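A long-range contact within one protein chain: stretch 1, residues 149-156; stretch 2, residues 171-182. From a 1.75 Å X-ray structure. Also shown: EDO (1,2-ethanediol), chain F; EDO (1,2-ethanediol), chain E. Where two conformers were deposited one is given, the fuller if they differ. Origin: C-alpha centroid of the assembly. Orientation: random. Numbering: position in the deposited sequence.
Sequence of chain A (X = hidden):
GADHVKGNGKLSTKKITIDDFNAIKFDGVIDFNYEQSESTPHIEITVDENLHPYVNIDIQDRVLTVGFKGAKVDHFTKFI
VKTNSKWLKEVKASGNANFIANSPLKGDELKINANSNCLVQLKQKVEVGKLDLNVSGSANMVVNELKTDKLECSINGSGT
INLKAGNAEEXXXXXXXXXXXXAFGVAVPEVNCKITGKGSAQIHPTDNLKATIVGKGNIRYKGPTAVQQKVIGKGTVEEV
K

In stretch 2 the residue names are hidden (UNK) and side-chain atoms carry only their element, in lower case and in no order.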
ATOM      1  N   ASP A 149       8.902 -13.943   4.337  1.00 25.52           N
ATOM      2  CA  ASP A 149       9.497 -15.060   3.620  0.50 25.72           C
ATOM      3  C   ASP A 149       9.467 -14.691   2.142  1.00 29.50           C
ATOM      4  O   ASP A 149      10.519 -14.505   1.544  1.00 30.72           O
ATOM      5  CB  ASP A 149       8.780 -16.381   3.933  0.50 27.44           C
ATOM      6  CG  ASP A 149       9.030 -16.876   5.345  0.50 35.69           C
ATOM      7  OD1 ASP A 149      10.178 -16.731   5.836  0.50 36.45           O
ATOM      8  OD2 ASP A 149       8.081 -17.396   5.966  0.50 37.77           O
ATOM      9  N   LYS A 150       8.268 -14.453   1.587  1.00 24.23           N
ATOM     10  CA  LYS A 150       8.093 -14.046   0.207  1.00 21.82           C
ATOM     11  C   LYS A 150       7.661 -12.590   0.120  1.00 24.13           C
ATOM     12  O   LYS A 150       6.682 -12.204   0.750  1.00 21.26           O
ATOM     13  CB  LYS A 150       7.056 -14.945  -0.497  1.00 22.61           C
ATOM     14  CG  LYS A 150       6.876 -14.633  -1.994  1.00 34.32           C
ATOM     15  CD  LYS A 150       8.179 -14.834  -2.827  1.00 38.63           C
ATOM     16  CE  LYS A 150       8.082 -14.191  -4.189  1.00 32.63           C
ATOM     17  NZ  LYS A 150       7.038 -14.865  -5.028  1.00 37.48           N
ATOM     18  N   LEU A 151       8.381 -11.797  -0.689  1.00 19.06           N
ATOM     19  CA  LEU A 151       8.037 -10.397  -0.972  1.00 18.37           C
ATOM     20  C   LEU A 151       7.699 -10.262  -2.446  1.00 23.34           C
ATOM     21  O   LEU A 151       8.464 -10.729  -3.305  1.00 23.02           O
ATOM     22  CB  LEU A 151       9.211  -9.470  -0.596  1.00 18.73           C
ATOM     23  CG  LEU A 151       9.099  -7.996  -0.957  1.00 22.48           C
ATOM     24  CD1 LEU A 151       7.915  -7.319  -0.215  1.00 22.52           C
ATOM     25  CD2 LEU A 151      10.402  -7.283  -0.623  1.00 26.14           C
ATOM     26  N   GLU A 152       6.543  -9.657  -2.744  1.00 21.57           N
ATOM     27  CA  GLU A 152       6.097  -9.368  -4.105  1.00 20.80           C
ATOM     28  C   GLU A 152       5.811  -7.893  -4.172  1.00 23.70           C
ATOM     29  O   GLU A 152       5.058  -7.358  -3.350  1.00 22.27           O
ATOM     30  CB  GLU A 152       4.904 -10.215  -4.521  1.00 21.75           C
ATOM     31  CG  GLU A 152       5.288 -11.682  -4.685  1.00 28.98           C
ATOM     32  CD  GLU A 152       4.134 -12.656  -4.784  1.00 47.14           C
ATOM     33  OE1 GLU A 152       2.976 -12.199  -4.917  1.00 37.04           O
ATOM     34  OE2 GLU A 152       4.387 -13.881  -4.715  1.00 36.17           O
ATOM     35  N   CYS A 153       6.494  -7.224  -5.119  0.50 20.32           N
ATOM     36  CA  CYS A 153       6.360  -5.802  -5.363  0.50 20.26           C
ATOM     37  C   CYS A 153       6.109  -5.579  -6.805  0.50 23.85           C
ATOM     38  O   CYS A 153       6.899  -5.984  -7.665  0.50 23.23           O
ATOM     39  CB  CYS A 153       7.587  -5.033  -4.903  0.50 21.29           C
ATOM     40  SG  CYS A 153       7.665  -4.778  -3.125  0.50 24.92           S
ATOM     41  N   SER A 154       5.013  -4.907  -7.080  1.00 19.24           N
ATOM     42  CA  SER A 154       4.703  -4.588  -8.463  1.00 19.16           C
ATOM     43  C   SER A 154       4.160  -3.188  -8.634  1.00 21.93           C
ATOM     44  O   SER A 154       3.348  -2.715  -7.819  1.00 19.91           O
ATOM     45  CB  SER A 154       3.695  -5.584  -9.017  1.00 23.14           C
ATOM     46  OG  SER A 154       4.071  -6.920  -8.702  1.00 33.89           O
ATOM     47  N   ILE A 155       4.649  -2.510  -9.691  1.00 17.20           N
ATOM     48  CA  ILE A 155       4.158  -1.182 -10.085  1.00 17.36           C
ATOM     49  C   ILE A 155       3.667  -1.274 -11.522  1.00 21.58           C
ATOM     50  O   ILE A 155       4.384  -1.817 -12.354  1.00 18.15           O
ATOM     51  CB  ILE A 155       5.216  -0.061  -9.918  1.00 20.40           C
ATOM     52  CG1 ILE A 155       5.720   0.020  -8.449  1.00 21.25           C
ATOM     53  CG2 ILE A 155       4.615   1.315 -10.391  1.00 19.59           C
ATOM     54  CD1 ILE A 155       6.810   1.025  -8.234  1.00 23.44           C
ATOM     55  N   ASN A 156       2.462  -0.714 -11.826  1.00 18.91           N
ATOM     56  CA  ASN A 156       1.909  -0.669 -13.179  1.00 19.72           C
ATOM     57  C   ASN A 156       1.492   0.745 -13.527  1.00 22.49           C
ATOM     58  O   ASN A 156       0.823   1.398 -12.727  1.00 21.92           O
ATOM     59  CB  ASN A 156       0.723  -1.613 -13.329  1.00 20.96           C
ATOM     60  CG  ASN A 156       1.153  -3.002 -13.618  1.00 44.43           C
ATOM     61  OD1 ASN A 156       1.424  -3.354 -14.766  1.00 43.88           O
ATOM     62  ND2 ASN A 156       1.262  -3.808 -12.578  1.00 33.28           N
ATOM     63  N   UNK A 171      12.314 -12.314  -3.273  1.00 22.18           N
ATOM     64  CA  UNK A 171      11.563 -11.131  -3.690  1.00 22.06           C
ATOM     65  C   UNK A 171      11.366 -11.118  -5.188  1.00 26.95           C
ATOM     66  O   UNK A 171      12.299 -11.420  -5.941  1.00 27.11           O
ATOM     67  c   UNK A 171      12.260  -9.844  -3.242  1.00 22.40           C
ATOM     68  N   UNK A 172      10.141 -10.764  -5.614  1.00 23.33           N
ATOM     69  CA  UNK A 172       9.796 -10.564  -7.012  1.00 21.80           C
ATOM     70  C   UNK A 172       9.465  -9.100  -7.169  1.00 24.39           C
ATOM     71  O   UNK A 172       8.472  -8.636  -6.592  1.00 23.38           O
ATOM     72  c   UNK A 172       8.880 -12.947  -7.527  1.00 40.14           C
ATOM     73  c   UNK A 172       8.621 -11.453  -7.464  1.00 22.99           C
ATOM     74  o   UNK A 172       7.897 -13.718  -7.547  1.00 48.87           O
ATOM     75  o   UNK A 172      10.062 -13.344  -7.603  1.00 42.71           O
ATOM     76  N   UNK A 173      10.337  -8.357  -7.866  1.00 19.58           N
ATOM     77  CA  UNK A 173      10.145  -6.931  -8.115  1.00 18.98           C
ATOM     78  C   UNK A 173       9.784  -6.730  -9.559  1.00 22.48           C
ATOM     79  O   UNK A 173      10.472  -7.274 -10.439  1.00 20.84           O
ATOM     80  o   UNK A 173      13.200  -5.945  -2.389  1.00 22.56           O
ATOM     81  c   UNK A 173      12.755  -6.038  -3.685  1.00 24.69           C
ATOM     82  c   UNK A 173      13.518  -6.670  -4.653  1.00 21.14           C
ATOM     83  c   UNK A 173      11.555  -5.446  -4.032  1.00 22.05           C
ATOM     84  c   UNK A 173      11.408  -6.129  -7.780  1.00 19.42           C
ATOM     85  c   UNK A 173      11.846  -6.155  -6.336  1.00 19.12           C
ATOM     86  c   UNK A 173      13.060  -6.727  -5.967  1.00 19.30           C
ATOM     87  c   UNK A 173      11.116  -5.492  -5.356  1.00 20.80           C
ATOM     88  N   UNK A 174       8.712  -5.968  -9.835  0.50 18.51           N
ATOM     89  CA  UNK A 174       8.315  -5.734 -11.220  0.50 17.80           C
ATOM     90  C   UNK A 174       7.830  -4.307 -11.427  0.50 19.69           C
ATOM     91  O   UNK A 174       7.156  -3.750 -10.562  0.50 18.71           O
ATOM     92  o   UNK A 174       7.657  -8.066 -11.603  0.50 26.20           O
ATOM     93  c   UNK A 174       7.227  -6.717 -11.653  0.50 21.57           C
ATOM     94  N   UNK A 175       8.228  -3.703 -12.564  1.00 16.38           N
ATOM     95  CA  UNK A 175       7.809  -2.353 -12.985  1.00 14.90           C
ATOM     96  C   UNK A 175       7.335  -2.481 -14.425  1.00 19.03           C
ATOM     97  O   UNK A 175       8.091  -2.992 -15.266  1.00 18.67           O
ATOM     98  c   UNK A 175       8.376   0.128 -13.443  1.00 17.74           C
ATOM     99  c   UNK A 175      10.605  -0.371 -11.112  1.00 25.28           C
ATOM    100  c   UNK A 175       8.874  -1.219 -12.817  1.00 16.96           C
ATOM    101  c   UNK A 175       9.259  -1.004 -11.324  1.00 17.46           C
ATOM    102  N   UNK A 176       6.113  -1.986 -14.725  1.00 16.23           N
ATOM    103  CA  UNK A 176       5.571  -2.035 -16.087  1.00 16.63           C
ATOM    104  C   UNK A 176       5.110  -0.629 -16.448  1.00 18.70           C
ATOM    105  O   UNK A 176       4.416  -0.004 -15.649  1.00 18.40           O
ATOM    106  c   UNK A 176       4.447  -3.093 -16.200  1.00 21.47           C
ATOM    107  o   UNK A 176       4.950  -4.357 -15.747  1.00 24.16           O
ATOM    108  c   UNK A 176       3.934  -3.238 -17.629  1.00 20.74           C
ATOM    109  N   UNK A 177       5.557  -0.123 -17.631  1.00 16.14           N
ATOM    110  CA  UNK A 177       5.330   1.228 -18.208  1.00 15.21           C
ATOM    111  C   UNK A 177       6.266   2.228 -17.524  1.00 20.40           C
ATOM    112  O   UNK A 177       7.077   2.844 -18.197  1.00 20.40           O
ATOM    113  c   UNK A 177       3.636   3.058 -18.853  1.00 19.84           C
ATOM    114  c   UNK A 177       3.845   1.697 -18.170  1.00 21.73           C
ATOM    115  o   UNK A 177       3.007   0.698 -18.763  1.00 21.66           O
ATOM    116  N   UNK A 178       6.120   2.424 -16.207  1.00 17.17           N
ATOM    117  CA  UNK A 178       6.961   3.350 -15.425  1.00 16.73           C
ATOM    118  C   UNK A 178       6.730   3.147 -13.948  1.00 19.77           C
ATOM    119  O   UNK A 178       5.762   2.516 -13.570  1.00 18.95           O
ATOM    120  o   UNK A 178       7.608   6.999 -15.750  1.00 28.48           O
ATOM    121  o   UNK A 178       8.855   5.354 -15.007  1.00 22.31           O
ATOM    122  c   UNK A 178       7.782   5.801 -15.478  1.00 23.70           C
ATOM    123  c   UNK A 178       6.658   4.818 -15.796  1.00 17.10           C
ATOM    124  N   UNK A 179       7.624   3.676 -13.126  1.00 17.76           N
ATOM    125  CA  UNK A 179       7.541   3.546 -11.680  1.00 18.51           C
ATOM    126  C   UNK A 179       8.901   3.447 -11.024  1.00 22.12           C
ATOM    127  O   UNK A 179       9.917   3.265 -11.708  1.00 19.50           O
ATOM    128  N   UNK A 180       8.925   3.589  -9.690  1.00 19.73           N
ATOM    129  CA  UNK A 180      10.172   3.525  -8.930  1.00 20.85           C
ATOM    130  C   UNK A 180      10.056   2.606  -7.748  1.00 23.44           C
ATOM    131  O   UNK A 180       9.168   2.796  -6.908  1.00 22.51           O
ATOM    132  c   UNK A 180      10.620   4.910  -8.400  1.00 23.07           C
ATOM    133  c   UNK A 180      10.763   6.016  -9.418  1.00 37.13           C
ATOM    134  c   UNK A 180      10.841   7.381  -8.758  1.00 60.37           C
ATOM    135  o   UNK A 180      10.024   8.257  -9.123  1.00 46.94           O
ATOM    136  o   UNK A 180      11.687   7.562  -7.851  1.00 45.41           O
ATOM    137  N   UNK A 181      10.973   1.655  -7.638  1.00 18.18           N
ATOM    138  CA  UNK A 181      11.068   0.811  -6.450  1.00 17.75           C
ATOM    139  C   UNK A 181      12.344   1.246  -5.728  1.00 21.47           C
ATOM    140  O   UNK A 181      13.415   1.241  -6.340  1.00 22.39           O
ATOM    141  c   UNK A 181       9.650  -1.168  -7.293  1.00 20.63           C
ATOM    142  c   UNK A 181      11.451  -1.553  -5.504  1.00 19.78           C
ATOM    143  c   UNK A 181      11.045  -0.725  -6.758  1.00 20.10           C
ATOM    144  c   UNK A 181       9.580  -2.581  -7.904  1.00 22.14           C
ATOM    145  N   UNK A 182      12.226   1.656  -4.453  1.00 16.48           N
ATOM    146  CA  UNK A 182      13.362   2.048  -3.616  0.50 15.80           C
ATOM    147  C   UNK A 182      13.489   0.997  -2.518  1.00 21.28           C
ATOM    148  O   UNK A 182      12.784   1.075  -1.492  1.00 20.39           O
ATOM    149  c   UNK A 182      13.330   4.567  -4.087  0.50 23.37           C
ATOM    150  c   UNK A 182      13.163   3.461  -3.050  0.50 17.40           C
ATOM    151  c   UNK A 182      10.568   5.575  -4.008  0.50 26.81           C
ATOM    152 se   UNK A 182      12.349   6.159  -3.559  0.38 30.02          SE
TER
HETATM  153  C1  EDO F 304      11.413   6.884 -13.728  1.00 76.90           C
HETATM  154  O1  EDO F 304      12.454   6.437 -12.871  1.00 76.40           O
HETATM  155  C2  EDO F 304      10.149   7.228 -12.895  1.00 77.45           C
HETATM  156  O2  EDO F 304      10.315   8.475 -12.244  1.00 78.54           O
HETATM  157  C1  EDO E 303       8.478 -13.826   9.277  1.00 67.33           C
HETATM  158  O1  EDO E 303       9.413 -14.378  10.195  1.00 68.38           O
HETATM  159  C2  EDO E 303       8.545 -14.600   7.951  1.00 66.59           C
HETATM  160  O2  EDO E 303       9.884 -14.600   7.471  1.00 66.90           O
HETATM  161  O   HOH W   1       6.407  -8.576  -8.818  1.00 26.13           O
HETATM  162  O   HOH W   2       4.723  -4.640 -13.066  1.00 20.10           O
HETATM  163  O   HOH W   3       1.440  -0.888 -17.097  1.00 30.36           O

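Position 171 carries one side-chain carbon. It lies 4.1 Å from CB of Leu151, on the same sheet face. A lone CB makes this Ala171.

Position 172 has two carbons, the second bearing two oxygens. One oxygen is 2.9 Å from NZ of Lys150. A short carboxylate fits: Asp172. Its OD2 forms a salt bridge with that amine. Lys150 NZ also bridges Glu152 OE2 at 2.8 Å, so one positive charge serves two carboxylates whose oxygens, Glu152 OE2 and Asp172 OD2, are 4.5 Å apart.

Position 173 shows one carbon, then a six-carbon ring bearing an oxygen. A ring carbon is 3.6 Å from CB of Cys153, which sits at the ring edge. The ring oxygen is 3.6 Å from CD2 of Leu151. This is Tyr173.

Position 174 has one carbon and one oxygen. The carbon is 4.3 Å from OG of Ser154. The residue is Ser174. Water 1 hydrogen-bonds to both hydroxyls, 2.9 Å from Ser154 OG and 3.1 Å from Ser174 OG.

Position 175 has four carbons, forked at the first, one arm two carbons long. An arm carbon is 4.4 Å from CB of Ile155. This is Ile175.

Position 176 has one carbon carrying an oxygen and a carbon. That first carbon is 3.4 Å from OD1 of Asn156. The fork gives Thr176. Water 2 links its OG1, at 2.7 Å, to Ile155 O, at 2.9 Å.

Position 177 has the same three-atom fork, with no contact to stretch 1. Its oxygen again indicates threonine, Thr177.

Position 178 has two carbons, the second with two oxygens. The CA-to-CB bond points away; the backbone O of position 178 is 3.6 Å from CG2 of Ile155. This is Asp178.

Position 179 has no side-chain atoms. An ideal CB would lie 2.5 Å from Ile155 CG2, a clash, and the backbone angles by themselves call for glycine: Gly179.

Position 180 has three carbons, the third with two oxygens. Its CA-to-CB bond points away from stretch 1. Its backbone O is 3.2 Å from Ile155 CD1. This is Glu180.

Position 181 has four carbons, forked at the first, with one longer arm. A carbon is 3.7 Å from CD1 of Ile155. This is Ile181.

Position 182 has two carbons, selenium and a final carbon, out of reach of stretch 1. It is Met182, as selenomethionine.

Strands 150-156 and 171-177 run parallel. Backbone hydrogen bonds alternate, from Asp172 N to Leu151 O (2.9 Å) through Thr176 N to Ile155 O (2.9 Å). Leu151, Cys153 and Ile155 pack on one face; polar and charged pairs line the other.

Stretch 2 171-182: ADYSITTDGEIM
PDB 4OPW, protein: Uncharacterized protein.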